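Local structure of mandelate racemase/muconate lactonizing enzyme/Enolase superfamily (Rhodobacter sphaeroides, 2HZG) at residues R135-L140 / W225-F230; D159-V164 / Y330-Q335; D181-A186 / A221-L226. The protein belongs to the mandelate racemase/muconate lactonizing enzyme branch of the enolase superfamily, built around a barrel domain that carries a metal site. All blocks are in the same frame, centred on the assembly; numbering follows the deposited sequence. Where two conformers were deposited one is given.

From the N terminus, the chain passes through the amino-terminal domain and enters the barrel at strand 135-141, where contact 1 opens. Contact 2 opens after helix 146-158 and runs into strand 163-167, and contact 3 opens on helix 176-190. Contacts 3 and 1 then close on overlapping segments, which share Trp-225 and Leu-226 of strand 225-227. Contact 2 closes last, at the end of strand 327-331. It therefore crosses contact 1 and encloses contact 3. Contact 1 spans the barrel interior, contact 2 joins strands lying on either side of strand 135-141, and contact 3 seats a helix against the approach to strand 225-227.

Contact 1. Residues R135-L140 / W225-F230; sequences RPYASL and WLEEPF. With NA (sodium ion), chain C.
Both Tyr-137 and Trp-225 carry CG in the crowded position between backbone N and carbonyl carbon (chi1 70° and 78°), and from there the two side chains reach toward one another and cross at about a right angle. Trp-225 supplies the edge of an offset edge-to-face pair, with the planes at 77° and the tyrosine ring centroid 5.5 Å from that of the six-membered indole ring. The closest approach is made by Tyr-137 CE2 and Trp-225 CH2, 3.5 Å apart. Tyr-137 OH also lies at the indole edge, in its plane, 3.6 Å from Trp-225 CZ2. The backbones stand far apart, with 12.6 Å between the CA atoms of Tyr-137 and Trp-225, and the two long side chains, both directed inward, span the distance. Such bridging belongs to the interior of the parallel barrel of the enolase superfamily, where strands 135-141 and 225-227 are separated by two others. At the end of strand 225-227 the extended chain of Glu-227 brings its carboxylate to the sodium ion, which OE2 binds at 2.3 Å. Asp-199, Glu-254 and three waters complete the site. The other oxygen of Glu-227, OE1, accepts from Trp-225 NE1 at 3.0 Å through its anti lone pair, in a bent bond with the acceptor tilted from the indole plane, which helps fix the rotation of the metal-binding carboxylate. Lys-165 forms a salt bridge to the same OE1 and a hydrogen bond with Tyr-137 OH.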
ATOM      1  N   ARG A 135     -22.956  20.418  -5.177  1.00 19.30           N
ATOM      2  CA  ARG A 135     -23.693  20.700  -3.963  1.00 20.52           C
ATOM      3  C   ARG A 135     -22.929  20.079  -2.776  1.00 19.42           C
ATOM      4  O   ARG A 135     -22.870  18.849  -2.653  1.00 19.23           O
ATOM      5  CB  ARG A 135     -25.120  20.143  -4.108  1.00 20.96           C
ATOM      6  CG  ARG A 135     -25.981  20.267  -2.856  1.00 26.74           C
ATOM      7  CD  ARG A 135     -26.447  21.704  -2.621  1.00 31.95           C
ATOM      8  NE  ARG A 135     -27.184  22.235  -3.772  1.00 36.47           N
ATOM      9  CZ  ARG A 135     -27.571  23.504  -3.899  1.00 37.08           C
ATOM     10  NH1 ARG A 135     -27.302  24.389  -2.943  1.00 37.70           N
ATOM     11  NH2 ARG A 135     -28.228  23.884  -4.982  1.00 37.45           N
ATOM     12  N   PRO A 136     -22.338  20.934  -1.911  1.00 18.85           N
ATOM     13  CA  PRO A 136     -21.446  20.458  -0.846  1.00 18.65           C
ATOM     14  C   PRO A 136     -22.230  19.845   0.318  1.00 18.75           C
ATOM     15  O   PRO A 136     -23.230  20.424   0.779  1.00 19.24           O
ATOM     16  CB  PRO A 136     -20.712  21.733  -0.392  1.00 18.67           C
ATOM     17  CG  PRO A 136     -21.717  22.857  -0.675  1.00 18.39           C
ATOM     18  CD  PRO A 136     -22.487  22.405  -1.906  1.00 18.14           C
ATOM     19  N   TYR A 137     -21.807  18.667   0.768  1.00 16.64           N
ATOM     20  CA  TYR A 137     -22.351  18.138   2.005  1.00 16.69           C
ATOM     21  C   TYR A 137     -21.354  18.442   3.103  1.00 16.31           C
ATOM     22  O   TYR A 137     -20.146  18.406   2.873  1.00 16.57           O
ATOM     23  CB  TYR A 137     -22.709  16.655   1.877  1.00 15.89           C
ATOM     24  CG  TYR A 137     -21.559  15.649   1.768  1.00 16.01           C
ATOM     25  CD1 TYR A 137     -20.806  15.274   2.898  1.00 15.06           C
ATOM     26  CD2 TYR A 137     -21.280  15.023   0.559  1.00 13.78           C
ATOM     27  CE1 TYR A 137     -19.761  14.310   2.793  1.00 13.87           C
ATOM     28  CE2 TYR A 137     -20.261  14.037   0.450  1.00 13.96           C
ATOM     29  CZ  TYR A 137     -19.509  13.709   1.576  1.00 13.07           C
ATOM     30  OH  TYR A 137     -18.508  12.777   1.486  1.00 15.03           O
ATOM     31  N   ALA A 138     -21.859  18.806   4.278  1.00 16.15           N
ATOM     32  CA  ALA A 138     -21.014  19.140   5.401  1.00 16.71           C
ATOM     33  C   ALA A 138     -20.423  17.860   5.955  1.00 16.99           C
ATOM     34  O   ALA A 138     -21.161  16.961   6.366  1.00 17.84           O
ATOM     35  CB  ALA A 138     -21.826  19.899   6.497  1.00 16.49           C
ATOM     36  N   SER A 139     -19.094  17.771   5.971  1.00 16.36           N
ATOM     37  CA  SER A 139     -18.457  16.546   6.392  1.00 15.95           C
ATOM     38  C   SER A 139     -17.884  16.704   7.783  1.00 15.43           C
ATOM     39  O   SER A 139     -16.993  17.515   8.004  1.00 15.41           O
ATOM     40  CB  SER A 139     -17.384  16.088   5.384  1.00 16.11           C
ATOM     41  OG  SER A 139     -17.066  14.736   5.640  1.00 16.00           O
ATOM     42  N   LEU A 140     -18.404  15.903   8.709  1.00 14.32           N
ATOM     43  CA  LEU A 140     -18.198  16.120  10.131  1.00 14.88           C
ATOM     44  C   LEU A 140     -17.857  14.829  10.855  1.00 14.34           C
ATOM     45  O   LEU A 140     -18.089  13.754  10.341  1.00 14.86           O
ATOM     46  CB  LEU A 140     -19.484  16.726  10.757  1.00 14.56           C
ATOM     47  CG  LEU A 140     -19.867  18.127  10.280  1.00 16.13           C
ATOM     48  CD1 LEU A 140     -21.271  18.489  10.764  1.00 16.97           C
ATOM     49  CD2 LEU A 140     -18.836  19.135  10.778  1.00 16.32           C
ATOM     50  N   TRP A 225     -25.983   6.757   2.175  1.00 16.26           N
ATOM     51  CA  TRP A 225     -24.934   5.786   1.994  1.00 15.68           C
ATOM     52  C   TRP A 225     -24.219   5.493   3.294  1.00 15.21           C
ATOM     53  O   TRP A 225     -24.226   6.299   4.242  1.00 15.52           O
ATOM     54  CB  TRP A 225     -23.939   6.186   0.871  1.00 15.45           C
ATOM     55  CG  TRP A 225     -22.891   7.262   1.224  1.00 16.23           C
ATOM     56  CD1 TRP A 225     -21.967   7.236   2.250  1.00 16.36           C
ATOM     57  CD2 TRP A 225     -22.646   8.484   0.505  1.00 15.25           C
ATOM     58  NE1 TRP A 225     -21.181   8.385   2.211  1.00 15.81           N
ATOM     59  CE2 TRP A 225     -21.579   9.154   1.148  1.00 13.77           C
ATOM     60  CE3 TRP A 225     -23.230   9.075  -0.626  1.00 14.72           C
ATOM     61  CZ2 TRP A 225     -21.096  10.393   0.703  1.00 13.55           C
ATOM     62  CZ3 TRP A 225     -22.748  10.288  -1.066  1.00 16.06           C
ATOM     63  CH2 TRP A 225     -21.683  10.933  -0.404  1.00 13.80           C
ATOM     64  N   LEU A 226     -23.618   4.312   3.314  1.00 14.61           N
ATOM     65  CA  LEU A 226     -22.788   3.844   4.400  1.00 14.35           C
ATOM     66  C   LEU A 226     -21.406   3.707   3.816  1.00 14.15           C
ATOM     67  O   LEU A 226     -21.184   2.916   2.909  1.00 14.67           O
ATOM     68  CB  LEU A 226     -23.299   2.490   4.912  1.00 13.73           C
ATOM     69  CG  LEU A 226     -22.393   1.793   5.933  1.00 14.60           C
ATOM     70  CD1 LEU A 226     -22.281   2.631   7.222  1.00 13.83           C
ATOM     71  CD2 LEU A 226     -22.905   0.355   6.190  1.00 15.14           C
ATOM     72  N   GLU A 227     -20.474   4.490   4.350  1.00 14.93           N
ATOM     73  CA  GLU A 227     -19.145   4.655   3.773  1.00 13.89           C
ATOM     74  C   GLU A 227     -18.098   3.843   4.540  1.00 13.71           C
ATOM     75  O   GLU A 227     -18.116   3.789   5.772  1.00 13.44           O
ATOM     76  CB  GLU A 227     -18.811   6.150   3.761  1.00 14.48           C
ATOM     77  CG  GLU A 227     -17.414   6.526   3.324  1.00 14.04           C
ATOM     78  CD  GLU A 227     -17.252   8.028   3.172  1.00 16.04           C
ATOM     79  OE1 GLU A 227     -18.251   8.740   2.924  1.00 15.13           O
ATOM     80  OE2 GLU A 227     -16.099   8.495   3.259  1.00 19.31           O
ATOM     81  N   GLU A 228     -17.218   3.179   3.792  1.00 13.93           N
ATOM     82  CA  GLU A 228     -16.111   2.402   4.367  1.00 15.35           C
ATOM     83  C   GLU A 228     -16.536   1.438   5.481  1.00 14.62           C
ATOM     84  O   GLU A 228     -15.983   1.504   6.584  1.00 14.40           O
ATOM     85  CB  GLU A 228     -15.011   3.343   4.905  1.00 15.65           C
ATOM     86  CG  GLU A 228     -14.210   4.054   3.811  1.00 19.93           C
ATOM     87  CD  GLU A 228     -12.719   4.097   4.136  1.00 24.33           C
ATOM     88  OE1 GLU A 228     -11.935   3.363   3.444  1.00 22.97           O
ATOM     89  OE2 GLU A 228     -12.345   4.825   5.109  1.00 22.23           O
ATOM     90  N   PRO A 229     -17.522   0.548   5.214  1.00 14.77           N
ATOM     91  CA  PRO A 229     -17.891  -0.359   6.332  1.00 15.16           C
ATOM     92  C   PRO A 229     -16.742  -1.290   6.775  1.00 14.90           C
ATOM     93  O   PRO A 229     -16.704  -1.705   7.922  1.00 14.56           O
ATOM     94  CB  PRO A 229     -19.058  -1.196   5.757  1.00 14.85           C
ATOM     95  CG  PRO A 229     -18.879  -1.090   4.231  1.00 14.76           C
ATOM     96  CD  PRO A 229     -18.307   0.288   3.985  1.00 14.26           C
ATOM     97  N   PHE A 230     -15.828  -1.601   5.860  1.00 15.31           N
ATOM     98  CA  PHE A 230     -14.829  -2.657   6.066  1.00 15.81           C
ATOM     99  C   PHE A 230     -13.411  -2.229   5.699  1.00 17.09           C
ATOM    100  O   PHE A 230     -13.225  -1.139   5.128  1.00 16.31           O
ATOM    101  CB  PHE A 230     -15.199  -3.876   5.210  1.00 15.05           C
ATOM    102  CG  PHE A 230     -16.592  -4.402   5.459  1.00 14.93           C
ATOM    103  CD1 PHE A 230     -16.931  -4.978   6.698  1.00 13.92           C
ATOM    104  CD2 PHE A 230     -17.558  -4.331   4.456  1.00 12.26           C
ATOM    105  CE1 PHE A 230     -18.226  -5.471   6.927  1.00 14.22           C
ATOM    106  CE2 PHE A 230     -18.854  -4.815   4.673  1.00 13.86           C
ATOM    107  CZ  PHE A 230     -19.193  -5.387   5.905  1.00 12.81           C
TER
HETATM  108 NA    NA C1101     -14.423   8.917   4.842  1.00 22.84          NA
HETATM  109  O   HOH W   1     -13.818   6.465   6.150  1.00 18.20           O
HETATM  110  O   HOH W   2     -12.332   9.559   5.971  1.00 18.95           O
HETATM  111  O   HOH W   3     -14.707  11.470   4.807  1.00 19.08           O

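Contact 2. Residues D159-V164 / Y330-Q335; sequences DGFAAV and YPAAPQ
The Phe-161 ring meets Tyr-330 with its outer edge, at CZ and CE1: Tyr-330 CD2 lies near the phenylalanine plane, 3.7 Å from Phe-161 CZ and 3.9 Å from Phe-161 CE1. The centroids are 5.9 Å apart and the planes inclined at 44°, so the rings meet obliquely. One face of the tyrosine is covered toward its rim by the CD atom of the following Pro-331; the His-309 ring also meets the tyrosine ring, with planes at about 80°. On Phe-161 a second touch comes obliquely from the methyl of Ala-332, whose CB is 4.2 Å from Phe-161 CZ and equally close to CE2. The phenylalanine tip therefore sits against both an aromatic ring and a methyl two residues further on. With CG anti to the backbone N (chi1 -172°), the Tyr-330 ring is placed where its CD2-CE2 side runs past this tip. Gly-160, at positive phi, ends helix 146-158 in a Schellman motif, and Phe-161 follows directly as the chain heads for strand 163-167. Between the two segments runs strand 135-141: Ala-138 packs against Phe-161 and Ala-332, and Pro-136 touches Tyr-330. The contact thus reaches over the first barrel strand to join its neighbours 163-167 and 327-331, at the seam where the last strand closes on the first in the (beta/alpha)7-beta barrel of the mandelate racemase/muconate lactonizing enzyme family.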
ATOM      1  N   ASP A 159     -26.109  26.726   9.051  1.00 29.93           N
ATOM      2  CA  ASP A 159     -25.099  27.325   8.171  1.00 30.00           C
ATOM      3  C   ASP A 159     -25.488  27.240   6.702  1.00 28.81           C
ATOM      4  O   ASP A 159     -24.810  27.799   5.850  1.00 29.78           O
ATOM      5  CB  ASP A 159     -23.722  26.676   8.371  1.00 30.35           C
ATOM      6  CG  ASP A 159     -23.069  27.071   9.684  1.00 33.54           C
ATOM      7  OD1 ASP A 159     -23.501  28.060  10.333  1.00 37.03           O
ATOM      8  OD2 ASP A 159     -22.102  26.381  10.075  1.00 38.15           O
ATOM      9  N   GLY A 160     -26.557  26.526   6.400  1.00 27.86           N
ATOM     10  CA  GLY A 160     -27.033  26.438   5.036  1.00 26.90           C
ATOM     11  C   GLY A 160     -26.747  25.144   4.297  1.00 25.86           C
ATOM     12  O   GLY A 160     -27.089  25.012   3.125  1.00 25.92           O
ATOM     13  N   PHE A 161     -26.120  24.182   4.962  1.00 24.78           N
ATOM     14  CA  PHE A 161     -25.924  22.873   4.339  1.00 23.76           C
ATOM     15  C   PHE A 161     -27.234  22.130   4.224  1.00 23.73           C
ATOM     16  O   PHE A 161     -27.997  22.034   5.193  1.00 24.38           O
ATOM     17  CB  PHE A 161     -24.932  22.026   5.133  1.00 22.88           C
ATOM     18  CG  PHE A 161     -23.523  22.508   5.050  1.00 22.38           C
ATOM     19  CD1 PHE A 161     -22.740  22.221   3.916  1.00 21.71           C
ATOM     20  CD2 PHE A 161     -22.964  23.239   6.099  1.00 20.82           C
ATOM     21  CE1 PHE A 161     -21.439  22.657   3.823  1.00 19.50           C
ATOM     22  CE2 PHE A 161     -21.632  23.678   6.023  1.00 22.67           C
ATOM     23  CZ  PHE A 161     -20.871  23.386   4.872  1.00 20.04           C
ATOM     24  N   ALA A 162     -27.473  21.592   3.037  1.00 23.77           N
ATOM     25  CA  ALA A 162     -28.632  20.769   2.742  1.00 23.37           C
ATOM     26  C   ALA A 162     -28.338  19.266   2.900  1.00 22.58           C
ATOM     27  O   ALA A 162     -29.223  18.422   2.687  1.00 23.18           O
ATOM     28  CB  ALA A 162     -29.094  21.046   1.326  1.00 24.06           C
ATOM     29  N   ALA A 163     -27.094  18.934   3.234  1.00 21.06           N
ATOM     30  CA  ALA A 163     -26.670  17.545   3.360  1.00 19.50           C
ATOM     31  C   ALA A 163     -25.529  17.479   4.355  1.00 18.67           C
ATOM     32  O   ALA A 163     -24.716  18.406   4.428  1.00 18.29           O
ATOM     33  CB  ALA A 163     -26.266  16.961   2.003  1.00 19.31           C
ATOM     34  N   VAL A 164     -25.506  16.423   5.172  0.60 17.99           N
ATOM     35  CA  VAL A 164     -24.480  16.246   6.208  0.60 17.10           C
ATOM     36  C   VAL A 164     -24.014  14.784   6.242  0.60 17.16           C
ATOM     37  O   VAL A 164     -24.823  13.862   6.066  0.60 16.84           O
ATOM     38  CB  VAL A 164     -24.978  16.657   7.633  0.60 17.64           C
ATOM     39  CG1 VAL A 164     -23.902  16.418   8.682  0.60 16.92           C
ATOM     40  CG2 VAL A 164     -25.421  18.133   7.684  0.60 16.08           C
ATOM     41  N   TYR A 330     -17.433  18.322   1.592  1.00 16.08           N
ATOM     42  CA  TYR A 330     -16.935  19.603   2.046  1.00 17.09           C
ATOM     43  C   TYR A 330     -16.544  19.521   3.526  1.00 17.28           C
ATOM     44  O   TYR A 330     -17.403  19.317   4.367  1.00 17.31           O
ATOM     45  CB  TYR A 330     -17.998  20.700   1.827  1.00 16.94           C
ATOM     46  CG  TYR A 330     -17.461  22.082   2.104  1.00 17.72           C
ATOM     47  CD1 TYR A 330     -16.828  22.829   1.095  1.00 19.06           C
ATOM     48  CD2 TYR A 330     -17.517  22.620   3.385  1.00 17.23           C
ATOM     49  CE1 TYR A 330     -16.295  24.103   1.371  1.00 17.50           C
ATOM     50  CE2 TYR A 330     -16.992  23.883   3.670  1.00 19.10           C
ATOM     51  CZ  TYR A 330     -16.394  24.618   2.653  1.00 18.69           C
ATOM     52  OH  TYR A 330     -15.875  25.853   2.951  1.00 19.76           O
ATOM     53  N   PRO A 331     -15.257  19.742   3.857  1.00 17.88           N
ATOM     54  CA  PRO A 331     -14.896  19.666   5.278  1.00 19.02           C
ATOM     55  C   PRO A 331     -15.482  20.856   6.052  1.00 19.28           C
ATOM     56  O   PRO A 331     -15.054  21.996   5.867  1.00 19.23           O
ATOM     57  CB  PRO A 331     -13.359  19.744   5.278  1.00 18.90           C
ATOM     58  CG  PRO A 331     -12.976  20.245   3.984  1.00 18.15           C
ATOM     59  CD  PRO A 331     -14.111  20.105   3.004  1.00 18.95           C
ATOM     60  N   ALA A 332     -16.453  20.576   6.916  1.00 20.14           N
ATOM     61  CA  ALA A 332     -17.213  21.631   7.577  1.00 19.67           C
ATOM     62  C   ALA A 332     -16.635  22.056   8.939  1.00 19.99           C
ATOM     63  O   ALA A 332     -16.959  23.130   9.438  1.00 20.84           O
ATOM     64  CB  ALA A 332     -18.685  21.220   7.701  1.00 19.40           C
ATOM     65  N   ALA A 333     -15.767  21.246   9.538  1.00 19.34           N
ATOM     66  CA  ALA A 333     -15.112  21.639  10.790  1.00 18.75           C
ATOM     67  C   ALA A 333     -13.607  21.317  10.783  1.00 18.56           C
ATOM     68  O   ALA A 333     -13.104  20.692  11.724  1.00 17.22           O
ATOM     69  CB  ALA A 333     -15.813  20.984  12.024  1.00 19.50           C
ATOM     70  N   PRO A 334     -12.871  21.784   9.743  1.00 18.02           N
ATOM     71  CA  PRO A 334     -11.458  21.402   9.709  1.00 18.02           C
ATOM     72  C   PRO A 334     -10.635  22.107  10.802  1.00 18.01           C
ATOM     73  O   PRO A 334     -11.034  23.182  11.291  1.00 17.32           O
ATOM     74  CB  PRO A 334     -11.004  21.828   8.299  1.00 18.36           C
ATOM     75  CG  PRO A 334     -11.910  22.935   7.922  1.00 19.05           C
ATOM     76  CD  PRO A 334     -13.242  22.675   8.621  1.00 18.05           C
ATOM     77  N   GLN A 335      -9.509  21.505  11.187  1.00 16.88           N
ATOM     78  CA  GLN A 335      -8.551  22.182  12.050  1.00 17.62           C
ATOM     79  C   GLN A 335      -8.075  23.481  11.403  1.00 16.71           C
ATOM     80  O   GLN A 335      -8.109  23.629  10.189  1.00 15.68           O
ATOM     81  CB  GLN A 335      -7.335  21.306  12.370  1.00 17.57           C
ATOM     82  CG  GLN A 335      -7.672  20.008  13.090  1.00 21.80           C
ATOM     83  CD  GLN A 335      -8.451  20.222  14.368  1.00 23.48           C
ATOM     84  OE1 GLN A 335      -8.228  21.187  15.101  1.00 27.49           O
ATOM     85  NE2 GLN A 335      -9.369  19.321  14.643  1.00 24.90           N
TER

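Contact 3. Residues D181-A186 / A221-L226; sequences DQIMAA and AGVLWL
Ala-221 loses the most surface here, its methyl being met by Ile-183 and Met-184, consecutive residues of helix 176-190. Ile-183 presents its CG2 branch, which comes to 3.5 Å from Ala-221 CB. The same isoleucine CG2 touches Val-223 CG2 at 4.0 Å, so one branch serves both residues flanking Gly-222. Met-184 arrives differently. Its CB starts off away from residues 221-226, but the chain is bent at chi2 (-55°) and again at chi3, and this brings the thioether end back. Met-184 CE then lies 3.7 Å from Ala-221 CB and 3.6 Å from Ala-221 N, covering backbone as well as methyl. The backbones come close here, the CA atoms of Met-184 and Ala-221 being 6.0 Å apart. Gly-222, with positive phi in a Schellman motif, ends helix 215-220 and turns the chain toward strand 225-227. Leu-218 packs beside Ile-183, and Thr-217 and Ala-220 of the same helix beside Met-184. Two outer helices of the barrel are thereby packed together just where one of them gives way to the next strand. Every side chain that meets across the two segments is apolar, so the contact between them rests on close packing and the burial of methyl groups; Arg-187, one residue further along helix 176-190, adds a directional element with a hydrogen bond from NE to Ala-221 O.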
ATOM      1  N   ASP A 181     -28.555   5.559  18.436  1.00 18.34           N
ATOM      2  CA  ASP A 181     -28.708   6.827  19.157  1.00 18.43           C
ATOM      3  C   ASP A 181     -27.977   7.966  18.423  1.00 18.13           C
ATOM      4  O   ASP A 181     -28.516   9.050  18.252  1.00 17.83           O
ATOM      5  CB  ASP A 181     -28.171   6.685  20.575  1.00 18.16           C
ATOM      6  CG  ASP A 181     -29.106   5.864  21.495  1.00 21.12           C
ATOM      7  OD1 ASP A 181     -30.267   5.599  21.124  1.00 22.85           O
ATOM      8  OD2 ASP A 181     -28.650   5.475  22.584  1.00 23.63           O
ATOM      9  N   GLN A 182     -26.762   7.676  17.962  1.00 17.52           N
ATOM     10  CA  GLN A 182     -25.942   8.636  17.223  1.00 17.41           C
ATOM     11  C   GLN A 182     -26.574   9.025  15.887  1.00 17.02           C
ATOM     12  O   GLN A 182     -26.650  10.201  15.545  1.00 17.49           O
ATOM     13  CB  GLN A 182     -24.538   8.054  16.992  1.00 16.69           C
ATOM     14  CG  GLN A 182     -23.658   8.043  18.215  1.00 16.32           C
ATOM     15  CD  GLN A 182     -23.055   9.424  18.522  1.00 18.31           C
ATOM     16  OE1 GLN A 182     -23.371  10.411  17.863  1.00 18.06           O
ATOM     17  NE2 GLN A 182     -22.193   9.484  19.516  1.00 15.90           N
ATOM     18  N   ILE A 183     -27.008   8.024  15.133  1.00 17.27           N
ATOM     19  CA  ILE A 183     -27.529   8.219  13.784  1.00 17.40           C
ATOM     20  C   ILE A 183     -28.875   8.938  13.823  1.00 18.10           C
ATOM     21  O   ILE A 183     -29.136   9.834  13.018  1.00 16.81           O
ATOM     22  CB  ILE A 183     -27.592   6.849  13.029  1.00 17.20           C
ATOM     23  CG1 ILE A 183     -26.156   6.333  12.752  1.00 17.82           C
ATOM     24  CG2 ILE A 183     -28.369   6.957  11.729  1.00 16.54           C
ATOM     25  CD1 ILE A 183     -26.066   4.830  12.390  1.00 18.62           C
ATOM     26  N   MET A 184     -29.722   8.540  14.773  1.00 18.72           N
ATOM     27  CA  MET A 184     -31.016   9.207  14.980  1.00 19.92           C
ATOM     28  C   MET A 184     -30.855  10.656  15.423  1.00 19.08           C
ATOM     29  O   MET A 184     -31.609  11.520  14.985  1.00 20.00           O
ATOM     30  CB  MET A 184     -31.861   8.426  15.982  1.00 20.45           C
ATOM     31  CG  MET A 184     -32.343   7.071  15.455  1.00 25.29           C
ATOM     32  SD  MET A 184     -33.231   7.222  13.888  1.00 36.84           S
ATOM     33  CE  MET A 184     -32.814   5.637  13.156  1.00 35.40           C
ATOM     34  N   ALA A 185     -29.862  10.915  16.267  1.00 19.06           N
ATOM     35  CA  ALA A 185     -29.525  12.284  16.698  1.00 19.29           C
ATOM     36  C   ALA A 185     -29.042  13.146  15.515  1.00 19.64           C
ATOM     37  O   ALA A 185     -29.465  14.292  15.376  1.00 19.67           O
ATOM     38  CB  ALA A 185     -28.502  12.261  17.826  1.00 18.86           C
ATOM     39  N   ALA A 186     -28.209  12.572  14.640  1.00 19.04           N
ATOM     40  CA  ALA A 186     -27.848  13.229  13.367  1.00 18.84           C
ATOM     41  C   ALA A 186     -29.085  13.593  12.534  1.00 18.85           C
ATOM     42  O   ALA A 186     -29.226  14.735  12.067  1.00 18.06           O
ATOM     43  CB  ALA A 186     -26.882  12.347  12.555  1.00 18.27           C
ATOM     44  N   ALA A 221     -33.327   5.974   9.609  1.00 20.14           N
ATOM     45  CA  ALA A 221     -32.869   7.367   9.571  1.00 19.37           C
ATOM     46  C   ALA A 221     -32.797   7.938   8.153  1.00 18.95           C
ATOM     47  O   ALA A 221     -32.419   9.092   7.968  1.00 19.26           O
ATOM     48  CB  ALA A 221     -31.520   7.499  10.273  1.00 19.66           C
ATOM     49  N   GLY A 222     -33.135   7.121   7.161  1.00 18.36           N
ATOM     50  CA  GLY A 222     -33.162   7.539   5.755  1.00 18.15           C
ATOM     51  C   GLY A 222     -31.776   7.883   5.222  1.00 18.21           C
ATOM     52  O   GLY A 222     -31.634   8.766   4.374  1.00 18.20           O
ATOM     53  N   VAL A 223     -30.762   7.183   5.722  1.00 17.32           N
ATOM     54  CA  VAL A 223     -29.368   7.415   5.316  1.00 16.58           C
ATOM     55  C   VAL A 223     -29.116   7.042   3.842  1.00 16.92           C
ATOM     56  O   VAL A 223     -29.521   5.967   3.359  1.00 16.55           O
ATOM     57  CB  VAL A 223     -28.379   6.712   6.281  1.00 16.42           C
ATOM     58  CG1 VAL A 223     -26.914   6.884   5.825  1.00 14.07           C
ATOM     59  CG2 VAL A 223     -28.548   7.258   7.702  1.00 15.01           C
ATOM     60  N   LEU A 224     -28.466   7.951   3.126  1.00 16.70           N
ATOM     61  CA  LEU A 224     -28.172   7.760   1.704  1.00 17.29           C
ATOM     62  C   LEU A 224     -27.102   6.679   1.450  1.00 16.64           C
ATOM     63  O   LEU A 224     -27.276   5.814   0.592  1.00 15.91           O
ATOM     64  CB  LEU A 224     -27.754   9.097   1.066  1.00 17.75           C
ATOM     65  CG  LEU A 224     -27.310   9.111  -0.407  1.00 20.65           C
ATOM     66  CD1 LEU A 224     -28.474   8.755  -1.334  1.00 23.19           C
ATOM     67  CD2 LEU A 224     -26.682  10.469  -0.791  1.00 23.82           C
ATOM     68  N   TRP A 225     -25.983   6.757   2.175  1.00 16.26           N
ATOM     69  CA  TRP A 225     -24.934   5.786   1.994  1.00 15.68           C
ATOM     70  C   TRP A 225     -24.219   5.493   3.294  1.00 15.21           C
ATOM     71  O   TRP A 225     -24.226   6.299   4.242  1.00 15.52           O
ATOM     72  CB  TRP A 225     -23.939   6.186   0.871  1.00 15.45           C
ATOM     73  CG  TRP A 225     -22.891   7.262   1.224  1.00 16.23           C
ATOM     74  CD1 TRP A 225     -21.967   7.236   2.250  1.00 16.36           C
ATOM     75  CD2 TRP A 225     -22.646   8.484   0.505  1.00 15.25           C
ATOM     76  NE1 TRP A 225     -21.181   8.385   2.211  1.00 15.81           N
ATOM     77  CE2 TRP A 225     -21.579   9.154   1.148  1.00 13.77           C
ATOM     78  CE3 TRP A 225     -23.230   9.075  -0.626  1.00 14.72           C
ATOM     79  CZ2 TRP A 225     -21.096  10.393   0.703  1.00 13.55           C
ATOM     80  CZ3 TRP A 225     -22.748  10.288  -1.066  1.00 16.06           C
ATOM     81  CH2 TRP A 225     -21.683  10.933  -0.404  1.00 13.80           C
ATOM     82  N   LEU A 226     -23.618   4.312   3.314  1.00 14.61           N
ATOM     83  CA  LEU A 226     -22.788   3.844   4.400  1.00 14.35           C
ATOM     84  C   LEU A 226     -21.406   3.707   3.816  1.00 14.15           C
ATOM     85  O   LEU A 226     -21.184   2.916   2.909  1.00 14.67           O
ATOM     86  CB  LEU A 226     -23.299   2.490   4.912  1.00 13.73           C
ATOM     87  CG  LEU A 226     -22.393   1.793   5.933  1.00 14.60           C
ATOM     88  CD1 LEU A 226     -22.281   2.631   7.222  1.00 13.83           C
ATOM     89  CD2 LEU A 226     -22.905   0.355   6.190  1.00 15.14           C
TER